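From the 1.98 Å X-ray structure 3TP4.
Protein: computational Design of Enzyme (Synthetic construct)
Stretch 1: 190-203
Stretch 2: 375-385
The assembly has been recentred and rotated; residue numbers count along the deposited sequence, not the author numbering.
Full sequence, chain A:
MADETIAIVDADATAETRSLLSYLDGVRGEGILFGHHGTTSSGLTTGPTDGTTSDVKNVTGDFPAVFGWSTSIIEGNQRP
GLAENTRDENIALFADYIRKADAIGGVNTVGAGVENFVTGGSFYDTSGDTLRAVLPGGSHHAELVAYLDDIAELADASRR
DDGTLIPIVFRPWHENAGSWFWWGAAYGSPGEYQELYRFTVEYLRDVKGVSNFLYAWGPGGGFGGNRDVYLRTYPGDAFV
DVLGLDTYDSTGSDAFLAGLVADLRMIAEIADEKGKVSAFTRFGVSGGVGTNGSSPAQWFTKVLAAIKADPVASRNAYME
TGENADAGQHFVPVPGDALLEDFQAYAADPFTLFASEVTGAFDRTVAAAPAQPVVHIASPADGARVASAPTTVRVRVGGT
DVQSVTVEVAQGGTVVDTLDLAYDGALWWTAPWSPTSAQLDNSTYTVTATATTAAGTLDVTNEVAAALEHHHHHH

Stretch 1 190-203: PGEYQELYRFTVEY
Stretch 2, residues 375-385: VHIASPADGAR

Residues 190-203 form a continuous α-helix that runs on beyond Y203, with phi/psi values close to -65/-42 and regular i to i+4 hydrogen bonds, from Q194 N to P190 O (2.9 Å) through Y203 N to F199 O (2.7 Å). Residues 375-379 are the end of a β-strand that begins earlier in the chain. V375 and H376 are fully extended (-128/133 and -147/153), I377 is at -95/105, and A378 departs from extended geometry at -72/-30 before S379 returns to -154/134. A cis peptide bond precedes P380 (-79/138). A type II turn then spans A381 to A384, with D382 at -58/130 and G383 at 82/0, a positive phi that favours glycine; it is closed by A384 N to A381 O at 3.0 Å. The strand crosses the helix at -102°, nearly perpendicular, with the axes 8.7 Å apart at closest approach. The nearest CA pairs descend along stretch 2 as they ascend the helix: the CA atoms of G191 and D382 lie 4.5 Å apart, those of E192 and A381 5.4 Å, and those of E195 and A378 5.5 Å. Together the two segments bury 440 Å².

The closest backbone approach is at G191, where CA lies 3.2 Å from D382 O in a CA-H...O contact (154° at the hydrogen). A β-carbon here would point toward the turn and fall 1.8 Å from D382 O, so the absence of a side chain permits this approach. Water 1 reinforces it, accepting from G191 N (2.9 Å) and donating to D382 O (2.7 Å). Beside this contact, the A381 methyl packs against the helix, its CB 3.6 Å from E195 CG and 3.9 Å from E192 CG; E192 is m, t, with chi3 -78°.

Further along, H376 (chi1 60°, p; chi2 104°) points toward the helix and is held by two carboxylates near its ring plane. ND1 donates to E195 OE1 at 2.7 Å (149°), and NE2 donates to E202 OE2 at 2.5 Å (161°). With both ring nitrogens donating, the imidazole is in its doubly protonated form, and its positive charge suits the two acidic partners. E195 (m, m, chi3 -37°) folds back to reach ND1, whereas E202 (m, t, chi3 -5°) is more extended.

R198 (m, t, t, chi4 168°) lies between these acids in sequence and covers one face of the imidazole: its CD sits 4.0 Å from the ring centroid, 18° off the normal, a CH-pi contact, while CB is 3.7 Å from H376 CE1. Its NH1 forms a salt bridge with E195 OE2 at 2.9 Å, so the E195 carboxylate joins two cationic groups.

E195 OE2 also approaches I377 O to 3.3 Å, but both are acceptors and no hydrogen bond forms. Water instead links this carboxylate to the backbone: water 3 donates to E195 OE2 (3.2 Å) and accepts from I377 N (2.9 Å), while water 4 donates to E195 OE2 (2.7 Å) and accepts from D382 N (2.9 Å).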

# COMPACT_ATOMS: atom_id res chain seq x y z
N PRO A 190 -16.03 -2.53 5.11
CA PRO A 190 -14.93 -3.11 4.32
C PRO A 190 -15.24 -3.14 2.83
O PRO A 190 -14.32 -3.04 2.02
CB PRO A 190 -14.79 -4.52 4.88
CG PRO A 190 -16.09 -4.81 5.57
CD PRO A 190 -16.58 -3.49 6.08
N GLY A 191 -16.51 -3.27 2.48
CA GLY A 191 -16.91 -3.26 1.08
C GLY A 191 -16.58 -1.94 0.41
O GLY A 191 -16.18 -1.89 -0.74
N GLU A 192 -16.74 -0.85 1.16
CA GLU A 192 -16.46 0.47 0.62
C GLU A 192 -14.95 0.68 0.53
O GLU A 192 -14.45 1.30 -0.41
CB GLU A 192 -17.12 1.56 1.48
CG GLU A 192 -18.65 1.60 1.39
CD GLU A 192 -19.23 2.78 2.17
OE1 GLU A 192 -19.31 2.70 3.42
OE2 GLU A 192 -19.59 3.79 1.54
N TYR A 193 -14.21 0.17 1.51
CA TYR A 193 -12.76 0.21 1.40
C TYR A 193 -12.29 -0.54 0.15
O TYR A 193 -11.41 -0.08 -0.59
CB TYR A 193 -12.05 -0.36 2.63
CG TYR A 193 -10.55 -0.30 2.46
CD1 TYR A 193 -9.86 0.88 2.69
CD2 TYR A 193 -9.83 -1.40 2.01
CE1 TYR A 193 -8.50 0.96 2.51
CE2 TYR A 193 -8.47 -1.33 1.82
CZ TYR A 193 -7.81 -0.15 2.08
OH TYR A 193 -6.46 -0.06 1.89
N GLN A 194 -12.86 -1.72 -0.07
CA GLN A 194 -12.47 -2.55 -1.20
C GLN A 194 -12.75 -1.83 -2.53
O GLN A 194 -11.94 -1.89 -3.44
CB GLN A 194 -13.18 -3.91 -1.15
CG GLN A 194 -12.68 -4.81 -0.03
CD GLN A 194 -13.61 -5.97 0.25
OE1 GLN A 194 -14.82 -5.90 -0.00
NE2 GLN A 194 -13.06 -7.06 0.77
N GLU A 195 -13.89 -1.16 -2.64
CA GLU A 195 -14.18 -0.46 -3.88
C GLU A 195 -13.26 0.75 -4.06
O GLU A 195 -12.89 1.08 -5.18
CB GLU A 195 -15.66 -0.06 -4.01
CG GLU A 195 -16.59 -1.26 -4.07
CD GLU A 195 -16.19 -2.27 -5.15
OE1 GLU A 195 -15.74 -1.85 -6.24
OE2 GLU A 195 -16.34 -3.47 -4.91
N LEU A 196 -12.89 1.40 -2.95
CA LEU A 196 -11.97 2.53 -3.02
C LEU A 196 -10.61 2.06 -3.53
O LEU A 196 -10.03 2.68 -4.42
CB LEU A 196 -11.80 3.20 -1.64
CG LEU A 196 -10.59 4.15 -1.48
CD1 LEU A 196 -10.67 5.33 -2.43
CD2 LEU A 196 -10.43 4.65 -0.02
N TYR A 197 -10.11 0.98 -2.95
CA TYR A 197 -8.80 0.45 -3.33
C TYR A 197 -8.85 0.02 -4.80
O TYR A 197 -7.93 0.32 -5.58
CB TYR A 197 -8.42 -0.73 -2.44
CG TYR A 197 -6.97 -1.18 -2.57
CD1 TYR A 197 -6.54 -1.90 -3.68
CD2 TYR A 197 -6.04 -0.90 -1.57
CE1 TYR A 197 -5.21 -2.32 -3.80
CE2 TYR A 197 -4.71 -1.31 -1.68
CZ TYR A 197 -4.30 -2.02 -2.79
OH TYR A 197 -2.99 -2.41 -2.91
N ARG A 198 -9.91 -0.69 -5.18
CA ARG A 198 -10.03 -1.23 -6.55
C ARG A 198 -10.10 -0.10 -7.58
O ARG A 198 -9.40 -0.14 -8.60
CB ARG A 198 -11.25 -2.16 -6.67
CG ARG A 198 -11.08 -3.49 -5.91
CD ARG A 198 -12.41 -4.17 -5.64
NE ARG A 198 -12.26 -5.40 -4.87
CZ ARG A 198 -13.28 -6.06 -4.31
NH1 ARG A 198 -14.52 -5.61 -4.42
NH2 ARG A 198 -13.05 -7.17 -3.63
N PHE A 199 -10.93 0.90 -7.31
CA PHE A 199 -10.98 2.08 -8.17
C PHE A 199 -9.62 2.74 -8.27
O PHE A 199 -9.20 3.16 -9.34
CB PHE A 199 -11.97 3.12 -7.66
CG PHE A 199 -11.95 4.41 -8.44
CD1 PHE A 199 -12.53 4.48 -9.69
CD2 PHE A 199 -11.33 5.54 -7.91
CE1 PHE A 199 -12.50 5.66 -10.42
CE2 PHE A 199 -11.31 6.73 -8.62
CZ PHE A 199 -11.88 6.79 -9.88
N THR A 200 -8.93 2.88 -7.14
CA THR A 200 -7.62 3.51 -7.15
C THR A 200 -6.69 2.79 -8.13
O THR A 200 -5.96 3.43 -8.92
CB THR A 200 -7.00 3.50 -5.74
OG1 THR A 200 -7.75 4.36 -4.88
CG2 THR A 200 -5.55 3.97 -5.77
N VAL A 201 -6.70 1.46 -8.06
CA VAL A 201 -5.82 0.67 -8.92
C VAL A 201 -6.24 0.82 -10.38
O VAL A 201 -5.41 1.00 -11.26
CB VAL A 201 -5.86 -0.82 -8.55
CG1 VAL A 201 -5.21 -1.63 -9.66
CG2 VAL A 201 -5.14 -1.08 -7.22
N GLU A 202 -7.54 0.75 -10.62
CA GLU A 202 -8.07 0.82 -11.98
C GLU A 202 -7.87 2.21 -12.59
O GLU A 202 -7.46 2.34 -13.75
CB GLU A 202 -9.54 0.39 -11.98
CG GLU A 202 -9.69 -1.12 -11.76
CD GLU A 202 -11.03 -1.54 -11.18
OE1 GLU A 202 -11.86 -0.66 -10.85
OE2 GLU A 202 -11.25 -2.77 -11.07
N TYR A 203 -8.14 3.25 -11.82
CA TYR A 203 -7.91 4.61 -12.32
C TYR A 203 -6.44 4.81 -12.70
O TYR A 203 -6.13 5.22 -13.81
CB TYR A 203 -8.36 5.68 -11.31
CG TYR A 203 -8.32 7.08 -11.89
CD1 TYR A 203 -9.31 7.52 -12.76
CD2 TYR A 203 -7.27 7.95 -11.60
CE1 TYR A 203 -9.28 8.79 -13.31
CE2 TYR A 203 -7.23 9.24 -12.14
CZ TYR A 203 -8.24 9.64 -13.01
OH TYR A 203 -8.24 10.90 -13.57
N VAL A 375 -14.80 -9.14 -11.96
CA VAL A 375 -15.99 -8.31 -11.96
C VAL A 375 -16.26 -7.83 -10.53
O VAL A 375 -16.18 -8.60 -9.57
CB VAL A 375 -17.24 -9.00 -12.60
CG1 VAL A 375 -17.61 -10.30 -11.87
CG2 VAL A 375 -18.43 -8.04 -12.65
N HIS A 376 -16.54 -6.54 -10.39
CA HIS A 376 -16.98 -6.03 -9.10
C HIS A 376 -17.95 -4.87 -9.27
O HIS A 376 -17.93 -4.16 -10.29
CB HIS A 376 -15.79 -5.64 -8.19
CG HIS A 376 -14.90 -4.59 -8.77
ND1 HIS A 376 -14.92 -3.28 -8.34
CD2 HIS A 376 -13.93 -4.67 -9.73
CE1 HIS A 376 -14.02 -2.59 -9.02
NE2 HIS A 376 -13.40 -3.41 -9.86
N ILE A 377 -18.81 -4.70 -8.28
CA ILE A 377 -19.80 -3.63 -8.29
C ILE A 377 -19.25 -2.43 -7.53
O ILE A 377 -19.18 -2.46 -6.30
CB ILE A 377 -21.13 -4.10 -7.64
CG1 ILE A 377 -21.73 -5.26 -8.44
CG2 ILE A 377 -22.11 -2.93 -7.54
CD1 ILE A 377 -22.79 -6.12 -7.67
N ALA A 378 -18.84 -1.40 -8.25
CA ALA A 378 -18.24 -0.21 -7.64
C ALA A 378 -19.28 0.61 -6.89
O ALA A 378 -18.95 1.30 -5.93
CB ALA A 378 -17.57 0.66 -8.70
N SER A 379 -20.52 0.56 -7.37
CA SER A 379 -21.62 1.19 -6.65
C SER A 379 -22.94 0.52 -6.98
O SER A 379 -23.24 0.25 -8.15
CB SER A 379 -21.68 2.70 -6.92
OG SER A 379 -21.99 2.97 -8.27
N PRO A 380 -23.74 0.22 -5.95
CA PRO A 380 -23.42 0.49 -4.55
C PRO A 380 -22.45 -0.56 -3.99
O PRO A 380 -22.62 -1.74 -4.26
CB PRO A 380 -24.79 0.37 -3.86
CG PRO A 380 -25.55 -0.58 -4.70
CD PRO A 380 -25.09 -0.34 -6.11
N ALA A 381 -21.47 -0.12 -3.22
CA ALA A 381 -20.45 -1.01 -2.67
C ALA A 381 -21.07 -2.02 -1.70
O ALA A 381 -22.11 -1.76 -1.11
CB ALA A 381 -19.38 -0.21 -1.98
N ASP A 382 -20.42 -3.17 -1.54
CA ASP A 382 -20.92 -4.20 -0.63
C ASP A 382 -21.04 -3.63 0.78
O ASP A 382 -20.12 -3.01 1.29
CB ASP A 382 -20.00 -5.43 -0.64
CG ASP A 382 -20.61 -6.63 0.10
OD1 ASP A 382 -19.88 -7.33 0.84
OD2 ASP A 382 -21.81 -6.90 -0.07
N GLY A 383 -22.20 -3.82 1.39
CA GLY A 383 -22.42 -3.37 2.76
C GLY A 383 -22.78 -1.90 2.87
O GLY A 383 -22.98 -1.39 3.97
N ALA A 384 -22.86 -1.21 1.73
CA ALA A 384 -23.19 0.21 1.74
C ALA A 384 -24.70 0.43 1.92
O ALA A 384 -25.48 -0.52 1.89
CB ALA A 384 -22.72 0.87 0.46
N ARG A 385 -25.10 1.69 2.10
CA ARG A 385 -26.52 2.04 2.18
C ARG A 385 -26.86 3.10 1.13
O ARG A 385 -26.26 4.18 1.11
CB ARG A 385 -26.87 2.54 3.58
CG ARG A 385 -28.33 2.95 3.75
CD ARG A 385 -28.62 3.45 5.15
NE ARG A 385 -28.32 2.43 6.16
CZ ARG A 385 -29.19 1.54 6.62
NH1 ARG A 385 -30.44 1.53 6.15
NH2 ARG A 385 -28.82 0.66 7.53
O HOH W 1 -18.98 -2.25 3.62
O HOH W 2 -16.65 -6.97 1.85
O HOH W 3 -18.26 -5.90 -5.69
O HOH W 4 -18.06 -4.06 -2.97